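PDB 7BDV: Can2 from Sulfobacillus thermosulfidooxidans, which binds the second messenger cyclic tetra-adenylate through its CARF domains and acts as a dual-specificity nuclease that potentiates type III CRISPR defence. Local coordinates for residues A[9-14]-A[113-118]; A[123-128]-A[132-137]; A[88-93]-A[107-112]; A[255-260]-A[359-364]. All coordinates share one frame; numbering follows the deposited sequence.

Contact 1: A[9-14]-A[113-118]. With nucleotides of chain E.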
# COMPACT_ATOMS: atom_id res chain seq x y z
N ILE A 9 37.71 5.86 -1.19
CA ILE A 9 39.15 5.77 -1.60
C ILE A 9 39.91 5.00 -0.51
O ILE A 9 40.63 4.04 -0.84
CB ILE A 9 39.78 7.15 -1.86
N ILE A 10 39.68 5.37 0.76
CA ILE A 10 40.30 4.78 1.98
C ILE A 10 39.65 3.42 2.31
O ILE A 10 40.37 2.51 2.75
CB ILE A 10 40.17 5.78 3.14
CG1 ILE A 10 40.85 7.11 2.81
CG2 ILE A 10 40.69 5.18 4.44
CD1 ILE A 10 40.30 8.30 3.57
N HIS A 11 38.33 3.30 2.17
CA HIS A 11 37.54 2.11 2.57
C HIS A 11 37.07 1.36 1.31
O HIS A 11 36.14 1.87 0.66
CB HIS A 11 36.39 2.55 3.47
CG HIS A 11 36.82 3.42 4.60
ND1 HIS A 11 37.47 2.91 5.71
CD2 HIS A 11 36.69 4.75 4.81
CE1 HIS A 11 37.71 3.88 6.56
NE2 HIS A 11 37.24 5.03 6.04
N ASP A 12 37.68 0.21 1.00
CA ASP A 12 37.55 -0.51 -0.30
C ASP A 12 36.21 -1.27 -0.41
O ASP A 12 35.77 -1.56 -1.54
CB ASP A 12 38.71 -1.49 -0.46
N THR A 13 35.61 -1.65 0.72
CA THR A 13 34.57 -2.71 0.79
C THR A 13 33.31 -2.12 1.42
O THR A 13 33.39 -1.62 2.56
CB THR A 13 35.12 -3.93 1.54
OG1 THR A 13 36.25 -4.45 0.80
CG2 THR A 13 34.09 -5.02 1.71
N TYR A 14 32.20 -2.16 0.70
CA TYR A 14 30.88 -1.63 1.12
C TYR A 14 29.99 -2.82 1.49
O TYR A 14 29.81 -3.73 0.67
CB TYR A 14 30.37 -0.76 -0.01
CG TYR A 14 28.97 -0.24 0.09
CD1 TYR A 14 28.67 0.86 0.86
CD2 TYR A 14 27.95 -0.82 -0.64
CE1 TYR A 14 27.39 1.40 0.88
CE2 TYR A 14 26.66 -0.31 -0.62
CZ TYR A 14 26.38 0.78 0.18
OH TYR A 14 25.12 1.29 0.23
N HIS A 113 35.99 0.20 15.13
CA HIS A 113 36.14 1.64 14.77
C HIS A 113 36.01 1.85 13.25
O HIS A 113 36.84 2.60 12.68
CB HIS A 113 37.46 2.19 15.34
CG HIS A 113 37.54 2.05 16.82
ND1 HIS A 113 38.08 0.93 17.42
CD2 HIS A 113 37.10 2.86 17.82
CE1 HIS A 113 37.98 1.05 18.73
NE2 HIS A 113 37.38 2.23 19.00
N ARG A 114 35.01 1.22 12.63
CA ARG A 114 34.75 1.32 11.17
C ARG A 114 33.72 2.41 10.90
O ARG A 114 32.88 2.71 11.75
CB ARG A 114 34.26 -0.02 10.62
CG ARG A 114 35.18 -1.21 10.84
CD ARG A 114 36.62 -1.02 10.40
NE ARG A 114 36.73 -0.45 9.08
CZ ARG A 114 37.60 0.47 8.69
NH1 ARG A 114 38.52 0.92 9.53
NH2 ARG A 114 37.55 0.88 7.43
N PRO A 115 33.78 3.04 9.71
CA PRO A 115 32.73 3.93 9.25
C PRO A 115 31.39 3.21 9.06
O PRO A 115 31.32 2.08 8.55
CB PRO A 115 33.21 4.49 7.90
CG PRO A 115 34.65 4.01 7.74
CD PRO A 115 34.89 2.92 8.75
N ILE A 116 30.32 3.89 9.46
CA ILE A 116 28.93 3.35 9.38
C ILE A 116 28.05 4.48 8.87
O ILE A 116 28.00 5.53 9.53
CB ILE A 116 28.44 2.80 10.73
CG1 ILE A 116 29.35 1.72 11.29
CG2 ILE A 116 27.01 2.29 10.57
CD1 ILE A 116 29.11 1.38 12.76
N ILE A 117 27.37 4.25 7.75
CA ILE A 117 26.47 5.24 7.11
C ILE A 117 25.02 4.77 7.24
O ILE A 117 24.77 3.57 7.33
CB ILE A 117 26.89 5.47 5.66
CG1 ILE A 117 26.55 4.28 4.77
CG2 ILE A 117 28.36 5.84 5.60
CD1 ILE A 117 26.62 4.60 3.30
N TYR A 118 24.10 5.73 7.26
CA TYR A 118 22.64 5.51 7.28
C TYR A 118 22.03 6.55 6.35
O TYR A 118 22.40 7.72 6.45
CB TYR A 118 22.12 5.60 8.71
CG TYR A 118 20.62 5.46 8.79
CD1 TYR A 118 19.78 6.54 8.58
CD2 TYR A 118 20.03 4.23 9.09
CE1 TYR A 118 18.40 6.41 8.64
CE2 TYR A 118 18.65 4.08 9.14
CZ TYR A 118 17.84 5.19 8.94
OH TYR A 118 16.49 5.04 8.97
P A E 2 14.56 1.93 8.99
OP1 A E 2 15.59 2.76 9.65
OP2 A E 2 14.42 0.46 9.20
O5' A E 2 13.21 2.58 9.56
C5' A E 2 11.96 1.99 9.18
C4' A E 2 11.07 2.11 10.40
O4' A E 2 11.07 3.51 10.80
C3' A E 2 9.60 1.73 10.26
O3' A E 2 9.15 1.06 11.48
C2' A E 2 8.94 3.09 10.07
O2' A E 2 7.58 3.20 10.46
C1' A E 2 9.75 3.92 11.03
N9 A E 2 9.70 5.35 10.86
C8 A E 2 9.94 6.06 9.69
N7 A E 2 9.82 7.36 9.88
C5 A E 2 9.46 7.48 11.22
C6 A E 2 9.17 8.60 12.01
N6 A E 2 9.18 9.81 11.51
N1 A E 2 8.86 8.41 13.32
C2 A E 2 8.82 7.15 13.78
N3 A E 2 9.08 6.01 13.12
C4 A E 2 9.39 6.26 11.83

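Contact 2: A[123-128]-A[132-137]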
# COMPACT_ATOMS: atom_id res chain seq x y z
N SER A 123 15.37 13.88 4.81
CA SER A 123 16.26 15.07 4.72
C SER A 123 17.25 14.92 3.54
O SER A 123 18.02 15.86 3.29
CB SER A 123 16.98 15.29 6.02
OG SER A 123 18.02 14.35 6.20
N GLN A 124 17.24 13.79 2.84
CA GLN A 124 18.14 13.53 1.69
C GLN A 124 19.60 13.61 2.12
O GLN A 124 20.38 14.25 1.42
CB GLN A 124 17.82 14.49 0.54
CG GLN A 124 16.58 14.05 -0.23
CD GLN A 124 16.83 12.68 -0.82
OE1 GLN A 124 17.72 12.51 -1.66
NE2 GLN A 124 16.06 11.68 -0.35
N ARG A 125 19.92 12.98 3.25
CA ARG A 125 21.29 13.01 3.81
C ARG A 125 21.78 11.58 4.05
O ARG A 125 20.98 10.71 4.36
CB ARG A 125 21.33 13.83 5.10
CG ARG A 125 20.96 15.30 4.91
CD ARG A 125 21.38 16.16 6.09
NE ARG A 125 20.66 15.74 7.29
CZ ARG A 125 21.14 15.72 8.53
NH1 ARG A 125 22.37 16.11 8.79
NH2 ARG A 125 20.36 15.29 9.51
N ILE A 126 23.08 11.40 3.89
CA ILE A 126 23.87 10.28 4.47
C ILE A 126 24.30 10.73 5.87
O ILE A 126 25.02 11.71 5.95
CB ILE A 126 25.07 9.95 3.58
CG1 ILE A 126 24.63 9.42 2.22
CG2 ILE A 126 25.99 9.00 4.29
CD1 ILE A 126 25.73 9.43 1.18
N LEU A 127 23.88 10.03 6.91
CA LEU A 127 24.39 10.22 8.29
C LEU A 127 25.60 9.30 8.47
O LEU A 127 25.49 8.14 8.14
CB LEU A 127 23.30 9.89 9.31
CG LEU A 127 21.94 10.51 9.04
CD1 LEU A 127 20.98 10.18 10.17
CD2 LEU A 127 22.07 12.00 8.84
N TYR A 128 26.73 9.86 8.93
CA TYR A 128 27.93 9.09 9.35
C TYR A 128 27.80 8.86 10.85
O TYR A 128 28.05 9.80 11.62
CB TYR A 128 29.19 9.85 8.96
CG TYR A 128 29.30 10.10 7.48
CD1 TYR A 128 29.73 9.10 6.63
CD2 TYR A 128 28.98 11.32 6.93
CE1 TYR A 128 29.86 9.31 5.28
CE2 TYR A 128 29.11 11.56 5.57
CZ TYR A 128 29.55 10.54 4.74
OH TYR A 128 29.66 10.73 3.40
N GLY A 132 29.03 11.50 13.76
CA GLY A 132 27.92 12.47 13.89
C GLY A 132 27.84 13.46 12.73
O GLY A 132 26.98 14.35 12.78
N GLU A 133 28.69 13.33 11.71
CA GLU A 133 28.70 14.23 10.53
C GLU A 133 27.60 13.74 9.57
O GLU A 133 26.95 12.73 9.85
CB GLU A 133 30.06 14.23 9.82
CG GLU A 133 31.21 14.66 10.72
CD GLU A 133 32.62 14.54 10.15
OE1 GLU A 133 33.57 14.97 10.85
OE2 GLU A 133 32.79 14.00 9.03
N SER A 134 27.38 14.48 8.48
CA SER A 134 26.38 14.14 7.45
C SER A 134 26.72 14.86 6.14
O SER A 134 27.51 15.77 6.16
CB SER A 134 24.98 14.46 7.93
OG SER A 134 24.78 15.85 8.00
N GLU A 135 26.12 14.41 5.04
CA GLU A 135 26.41 14.88 3.66
C GLU A 135 25.08 14.87 2.90
O GLU A 135 24.29 13.95 3.13
CB GLU A 135 27.45 13.96 3.03
CG GLU A 135 27.99 14.43 1.69
CD GLU A 135 28.75 13.34 0.94
OE1 GLU A 135 28.94 12.25 1.52
OE2 GLU A 135 29.15 13.59 -0.22
N ARG A 136 24.83 15.89 2.07
CA ARG A 136 23.67 15.92 1.17
C ARG A 136 23.89 14.80 0.15
O ARG A 136 25.05 14.62 -0.24
CB ARG A 136 23.51 17.31 0.53
CG ARG A 136 22.14 17.65 -0.06
CD ARG A 136 20.95 17.56 0.88
NE ARG A 136 19.70 18.11 0.36
CZ ARG A 136 19.11 17.78 -0.79
NH1 ARG A 136 19.65 16.92 -1.64
NH2 ARG A 136 17.95 18.34 -1.11
N LEU A 137 22.84 14.03 -0.16
CA LEU A 137 22.82 13.07 -1.29
C LEU A 137 22.82 13.88 -2.59
O LEU A 137 22.23 14.99 -2.59
CB LEU A 137 21.55 12.23 -1.22
CG LEU A 137 21.51 11.10 -0.18
CD1 LEU A 137 20.09 10.57 -0.01
CD2 LEU A 137 22.43 9.99 -0.61
O HOH W 1 18.33 14.72 -3.13

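Contact 3: A[88-93]-A[107-112]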
# COMPACT_ATOMS: atom_id res chain seq x y z
N PRO A 88 39.52 -5.61 6.43
CA PRO A 88 39.56 -4.73 7.60
C PRO A 88 39.15 -3.27 7.33
O PRO A 88 38.81 -2.59 8.27
CB PRO A 88 41.03 -4.81 8.05
CG PRO A 88 41.78 -5.17 6.78
CD PRO A 88 40.85 -6.12 6.06
N ASN A 89 39.17 -2.84 6.06
CA ASN A 89 38.83 -1.45 5.64
C ASN A 89 37.36 -1.38 5.19
O ASN A 89 37.03 -0.49 4.40
CB ASN A 89 39.78 -0.96 4.55
CG ASN A 89 41.24 -1.09 4.95
OD1 ASN A 89 42.02 -1.81 4.32
ND2 ASN A 89 41.61 -0.43 6.04
N ALA A 90 36.50 -2.28 5.67
CA ALA A 90 35.09 -2.37 5.27
C ALA A 90 34.36 -1.12 5.78
O ALA A 90 34.76 -0.60 6.82
CB ALA A 90 34.52 -3.64 5.82
N ILE A 91 33.33 -0.66 5.07
CA ILE A 91 32.34 0.36 5.55
C ILE A 91 30.95 -0.29 5.54
O ILE A 91 30.67 -1.06 4.61
CB ILE A 91 32.42 1.64 4.69
CG1 ILE A 91 31.26 2.62 4.93
CG2 ILE A 91 32.50 1.29 3.22
CD1 ILE A 91 31.51 3.97 4.33
N LEU A 92 30.13 -0.02 6.56
CA LEU A 92 28.78 -0.62 6.73
C LEU A 92 27.74 0.43 6.38
O LEU A 92 27.79 1.55 6.91
CB LEU A 92 28.59 -1.10 8.17
CG LEU A 92 27.20 -1.63 8.49
CD1 LEU A 92 26.96 -2.95 7.79
CD2 LEU A 92 27.00 -1.81 9.99
N ASN A 93 26.82 0.06 5.49
CA ASN A 93 25.50 0.70 5.28
C ASN A 93 24.50 -0.05 6.16
O ASN A 93 24.19 -1.17 5.84
CB ASN A 93 25.12 0.74 3.81
CG ASN A 93 23.87 1.58 3.58
OD1 ASN A 93 23.07 1.81 4.50
ND2 ASN A 93 23.70 2.01 2.35
N ASP A 107 27.15 -3.32 15.91
CA ASP A 107 27.95 -3.71 17.09
C ASP A 107 29.40 -4.06 16.69
O ASP A 107 30.32 -3.55 17.35
CB ASP A 107 27.31 -4.88 17.84
CG ASP A 107 28.06 -5.24 19.10
OD1 ASP A 107 27.89 -4.53 20.12
OD2 ASP A 107 28.85 -6.22 19.07
N ARG A 108 29.60 -4.91 15.69
CA ARG A 108 30.95 -5.40 15.29
C ARG A 108 31.71 -4.31 14.53
O ARG A 108 32.93 -4.22 14.71
CB ARG A 108 30.85 -6.65 14.42
CG ARG A 108 30.12 -7.82 15.07
CD ARG A 108 30.38 -7.95 16.56
NE ARG A 108 31.79 -8.15 16.83
CZ ARG A 108 32.40 -7.91 17.98
NH1 ARG A 108 31.74 -7.42 19.02
NH2 ARG A 108 33.70 -8.14 18.09
N PHE A 109 31.03 -3.50 13.73
CA PHE A 109 31.65 -2.39 12.97
C PHE A 109 32.04 -1.27 13.93
O PHE A 109 33.12 -0.68 13.74
CB PHE A 109 30.75 -1.95 11.82
CG PHE A 109 30.95 -2.75 10.56
CD1 PHE A 109 30.41 -4.01 10.44
CD2 PHE A 109 31.65 -2.23 9.50
CE1 PHE A 109 30.58 -4.75 9.28
CE2 PHE A 109 31.84 -2.96 8.34
CZ PHE A 109 31.30 -4.21 8.23
N ARG A 110 31.24 -1.01 14.96
CA ARG A 110 31.58 0.00 16.00
C ARG A 110 32.81 -0.49 16.79
O ARG A 110 33.78 0.28 16.97
CB ARG A 110 30.39 0.26 16.92
CG ARG A 110 30.65 1.36 17.95
CD ARG A 110 29.46 1.65 18.85
NE ARG A 110 29.16 0.50 19.69
CZ ARG A 110 27.98 0.26 20.27
NH1 ARG A 110 26.97 1.11 20.13
NH2 ARG A 110 27.82 -0.84 20.99
N HIS A 111 32.78 -1.75 17.24
CA HIS A 111 33.89 -2.37 18.02
C HIS A 111 35.22 -2.23 17.25
O HIS A 111 36.25 -2.03 17.92
CB HIS A 111 33.55 -3.82 18.38
CG HIS A 111 34.63 -4.50 19.15
ND1 HIS A 111 34.73 -4.40 20.53
CD2 HIS A 111 35.65 -5.28 18.74
CE1 HIS A 111 35.78 -5.08 20.93
NE2 HIS A 111 36.35 -5.65 19.86
N ASN A 112 35.20 -2.33 15.92
CA ASN A 112 36.41 -2.23 15.05
C ASN A 112 36.62 -0.81 14.52
O ASN A 112 37.35 -0.68 13.54
CB ASN A 112 36.33 -3.20 13.87
CG ASN A 112 36.53 -4.64 14.27
OD1 ASN A 112 37.63 -5.17 14.13
ND2 ASN A 112 35.50 -5.27 14.82

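Contact 4: A[255-260]-A[359-364]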
# COMPACT_ATOMS: atom_id res chain seq x y z
N ALA A 255 12.17 24.17 -15.08
CA ALA A 255 13.08 25.28 -15.45
C ALA A 255 13.76 25.80 -14.17
O ALA A 255 14.84 26.36 -14.30
CB ALA A 255 12.34 26.35 -16.22
N GLN A 256 13.19 25.56 -12.98
CA GLN A 256 13.77 26.10 -11.71
C GLN A 256 14.06 24.99 -10.68
O GLN A 256 14.79 25.25 -9.72
CB GLN A 256 12.81 27.16 -11.15
CG GLN A 256 12.82 28.46 -11.93
CD GLN A 256 14.14 29.21 -11.86
OE1 GLN A 256 14.96 29.13 -12.76
NE2 GLN A 256 14.34 29.94 -10.79
N TYR A 257 13.42 23.83 -10.77
CA TYR A 257 13.57 22.69 -9.84
C TYR A 257 14.11 21.49 -10.62
O TYR A 257 13.67 21.22 -11.75
CB TYR A 257 12.25 22.36 -9.16
CG TYR A 257 11.67 23.48 -8.33
CD1 TYR A 257 11.01 24.54 -8.92
CD2 TYR A 257 11.69 23.42 -6.96
CE1 TYR A 257 10.45 25.56 -8.17
CE2 TYR A 257 11.12 24.43 -6.18
CZ TYR A 257 10.51 25.51 -6.80
OH TYR A 257 9.99 26.54 -6.06
N PRO A 258 15.09 20.76 -10.05
CA PRO A 258 15.72 19.61 -10.73
C PRO A 258 14.85 18.34 -10.75
O PRO A 258 15.18 17.36 -10.17
CB PRO A 258 16.98 19.39 -9.88
CG PRO A 258 16.52 19.75 -8.49
CD PRO A 258 15.64 20.97 -8.71
N ILE A 259 13.70 18.42 -11.41
CA ILE A 259 12.85 17.25 -11.75
C ILE A 259 13.63 16.42 -12.78
O ILE A 259 14.10 17.02 -13.72
CB ILE A 259 11.51 17.78 -12.29
CG1 ILE A 259 10.61 18.23 -11.11
CG2 ILE A 259 10.84 16.77 -13.18
CD1 ILE A 259 9.30 18.83 -11.54
N LYS A 260 13.73 15.10 -12.61
CA LYS A 260 14.54 14.20 -13.48
C LYS A 260 13.64 13.18 -14.18
O LYS A 260 12.69 12.66 -13.52
CB LYS A 260 15.60 13.46 -12.65
CG LYS A 260 16.91 14.20 -12.48
CD LYS A 260 18.02 13.27 -12.03
CE LYS A 260 18.42 12.24 -13.08
NZ LYS A 260 19.33 11.24 -12.48
N GLN A 359 0.28 23.61 -5.73
CA GLN A 359 0.14 22.28 -5.09
C GLN A 359 1.28 21.35 -5.55
O GLN A 359 1.79 20.61 -4.74
CB GLN A 359 -1.24 21.71 -5.39
CG GLN A 359 -2.33 22.47 -4.65
CD GLN A 359 -3.67 21.81 -4.77
OE1 GLN A 359 -4.28 21.76 -5.83
NE2 GLN A 359 -4.17 21.35 -3.63
N LEU A 360 1.67 21.40 -6.81
CA LEU A 360 2.78 20.57 -7.33
C LEU A 360 4.07 20.95 -6.60
O LEU A 360 4.78 20.02 -6.15
CB LEU A 360 2.89 20.76 -8.84
CG LEU A 360 1.88 20.00 -9.68
CD1 LEU A 360 2.04 20.35 -11.15
CD2 LEU A 360 2.09 18.52 -9.53
N ILE A 361 4.33 22.24 -6.42
CA ILE A 361 5.54 22.76 -5.72
C ILE A 361 5.50 22.29 -4.25
O ILE A 361 6.55 21.74 -3.76
CB ILE A 361 5.68 24.28 -5.87
CG1 ILE A 361 5.94 24.69 -7.33
CG2 ILE A 361 6.77 24.84 -4.95
CD1 ILE A 361 7.24 24.20 -7.92
N LYS A 362 4.35 22.42 -3.58
CA LYS A 362 4.19 21.96 -2.18
C LYS A 362 4.51 20.45 -2.09
O LYS A 362 5.31 20.04 -1.26
CB LYS A 362 2.77 22.24 -1.69
CG LYS A 362 2.65 22.56 -0.21
CD LYS A 362 1.39 23.37 0.14
CE LYS A 362 1.05 23.37 1.62
N TRP A 363 3.86 19.65 -2.93
CA TRP A 363 3.96 18.18 -2.98
C TRP A 363 5.43 17.77 -3.17
O TRP A 363 5.90 16.94 -2.38
CB TRP A 363 3.08 17.68 -4.12
CG TRP A 363 3.09 16.20 -4.34
CD1 TRP A 363 2.88 15.23 -3.41
CD2 TRP A 363 3.23 15.55 -5.61
NE1 TRP A 363 2.94 14.00 -4.02
CE2 TRP A 363 3.13 14.17 -5.36
CE3 TRP A 363 3.43 15.99 -6.92
CZ2 TRP A 363 3.24 13.23 -6.38
CZ3 TRP A 363 3.55 15.06 -7.94
CH2 TRP A 363 3.46 13.69 -7.66
N ILE A 364 6.11 18.34 -4.16
CA ILE A 364 7.49 17.87 -4.50
C ILE A 364 8.47 18.20 -3.38
O ILE A 364 9.49 17.50 -3.30
CB ILE A 364 8.01 18.33 -5.87
CG1 ILE A 364 8.30 19.82 -5.96
CG2 ILE A 364 7.13 17.77 -6.99
CD1 ILE A 364 9.20 20.17 -7.14

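Contact 1: A[9-14]-A[113-118]
His11 and Pro115 mark the closest backbone approach, their CA atoms 8.4 Å apart, because strand 90-93 runs between strands 13-17 and 116-120 and the two segments meet through side chains alone. The end of the Pro115 ring presses on the His11 imidazole: CG sits over one face, 3.4 Å from the ring centroid, a CH-pi contact. Ile10 CG2 covers the opposite face, so the imidazole is sandwiched between two aliphatic groups. At the ring edge Arg114 NH2 comes 2.7 Å from His11 ND1, but the N-H points badly (116°) and the bond is weak, the guanidinium plane being turned 56° from the imidazole. Bends at chi2 and chi3 fold the arginine back toward the histidine, while its NE is bonded to Ala90 O, a firmer hold. These contacts lie where strands 13-17 and 116-120 begin, on either side of 90-93, in the parallel part of the CARF domain sheet, a Rossmann-like fold. Further along, Ile117 CD1 reaches the edge of the Tyr14 ring at CE1, 4.1 Å away; Tyr14 OH bonds to Asn93 and to Asn25 O. One residue on, the Tyr118 hydroxyl donates to OP1 of nucleotide A2 of chain E at 2.5 Å.

Contact 2: A[123-128]-A[132-137]
Ile126 and Glu135 form the hydrogen-bonded pair at the middle of this hairpin, and each satisfies the other's backbone: Ile126 N gives to Glu135 O at 2.9 Å and Glu135 N returns a bond to Ile126 O. Next to the turn, Tyr128 N gives to Glu133 O and Gly132 N to Tyr128 O, so that Gly132 and Glu133 both face Tyr128 in a G1 beta bulge. At the other end Leu137 N bonds almost straight (178°) to Gln124 O. These strands, 125-128 and 134-136, are the antiparallel pair that finishes one side of the CARF domain sheet, with 134-136 outermost in this chain. On the face bearing Ile126, the Tyr128 hydroxyl donates to Glu135 OE1 at 2.5 Å. That oxygen lies at the ring's edge and the carboxylate is turned only 15° from the ring, a short bond that would probably stabilise the carboxylate as the anion. The Arg125 guanidinium lies on the other face: NE donates to Ser123 OG at 3.2 Å, within its plane, and NH1 reaches Ser134 OG in a weak bond. Ser123 OG also bonds to Asp120. Gln124 NE2 is taken by Ser121 O, while OE1 accepts from Asn285 and from a water that in turn accepts a weak bond from Arg136 NH1. Gln124 CB lies 3.7 Å over the centre of the Arg136 guanidinium. Leu137 CD2 packs on Ile126 CG1 at 3.6 Å.

Contact 3: A[88-93]-A[107-112]
Phe109 pins helix 99-111 to strand 90-93 through Leu92 and Ala90, within a beta-alpha-beta unit completed by strand 116-120, the classic crossover of a Rossmann-like CARF domain. The axes of the two short segments pass 9.5 Å apart at 141°. What crosses between them is apolar. Leu92 CB stands over one face of the phenyl ring, 3.7 Å from its centroid, a CH-pi contact, and comes nearest to CD2. With CG of Leu92 placed trans to the backbone N (chi1 175°), its CD2 lies against the CG and CD1 side of the ring. Ala90 CB comes obliquely to the CE2 and CZ corner, 3.7 Å from Phe109 CE2. Ile116 and Leu84 pack on Phe109, burying it between sheet and helices. Polar contacts lie on the helix and its outer side. Arg108 NH1 forms a salt bridge in its own guanidinium plane with Asp107 OD2, and its NE pairs with Asp81. Arg110 NH2 has a long salt bridge to Asp107 OD1, and its NH1 pairs with Asp107 of the second subunit. At the helix end Arg108 O accepts twice, from Asn112 N and from the side-chain amide, with ND2 2.8 Å away at an N-H...O angle of 166°.

Contact 4: A[255-260]-A[359-364]
Tyr257 carries this contact, reaching from the loop between helix 231-254 and strand 262-269 to Ile361 and Ile364 on helix 356-365. From CB, which points toward the helix, CG is set opposite the carbonyl carbon (chi1 -61°), and chi2 (78°) then turns one ring face to Ile361. On one side CD2 is 4.1 Å from Ile364 CD1. On the other, Ile361 CD1 is 3.5 Å from Tyr257 CE1 and also touches CD1 and CZ. This methyl sits over the face, offset toward the rim, 3.9 Å from the centroid and 26° off the normal, a CH-pi contact in which the two side chains cross at about a right angle. At the tip, Tyr257 OH lies 3.8 Å from Ile361 CG2. Tyr283 touches the tyrosine too, and Phe281 backs Ile364, so strand 279-283 borders both partners. The contact thus ties a loop of the endonuclease domain to its C-terminal helix. Just after the tyrosine, Pro258 is the centre of an inverse gamma turn, in which Ile259 N bonds to Tyr257 O. Between the two segments the chemistry is wholly apolar, which implies attachment by dispersion and exclusion of water, with no directional bond between them to fix the ring's rotation.

Contacts 1, 2 and 3 share the CARF domain sheet. Contacts 1 and 3 are the closest pair, with centres about 7 Å apart: strand 90-93 lies between the strands of contact 1, and Thr13 O receives a probable hydrogen bond from Ile91 N at 2.7 Å. Contact 2 extends the same sheet, where Leu127 N probably bonds to Tyr118 O at 2.8 Å. Tyr118 also touches the bound cyclic tetra-adenylate directly, whereas the nearest atoms of contacts 2 and 3 stay about 6 and 8 Å from it. Contact 4 belongs to the endonuclease domain; its nearest atoms are about 13 Å from the ligand and about 8 Å from contact 2.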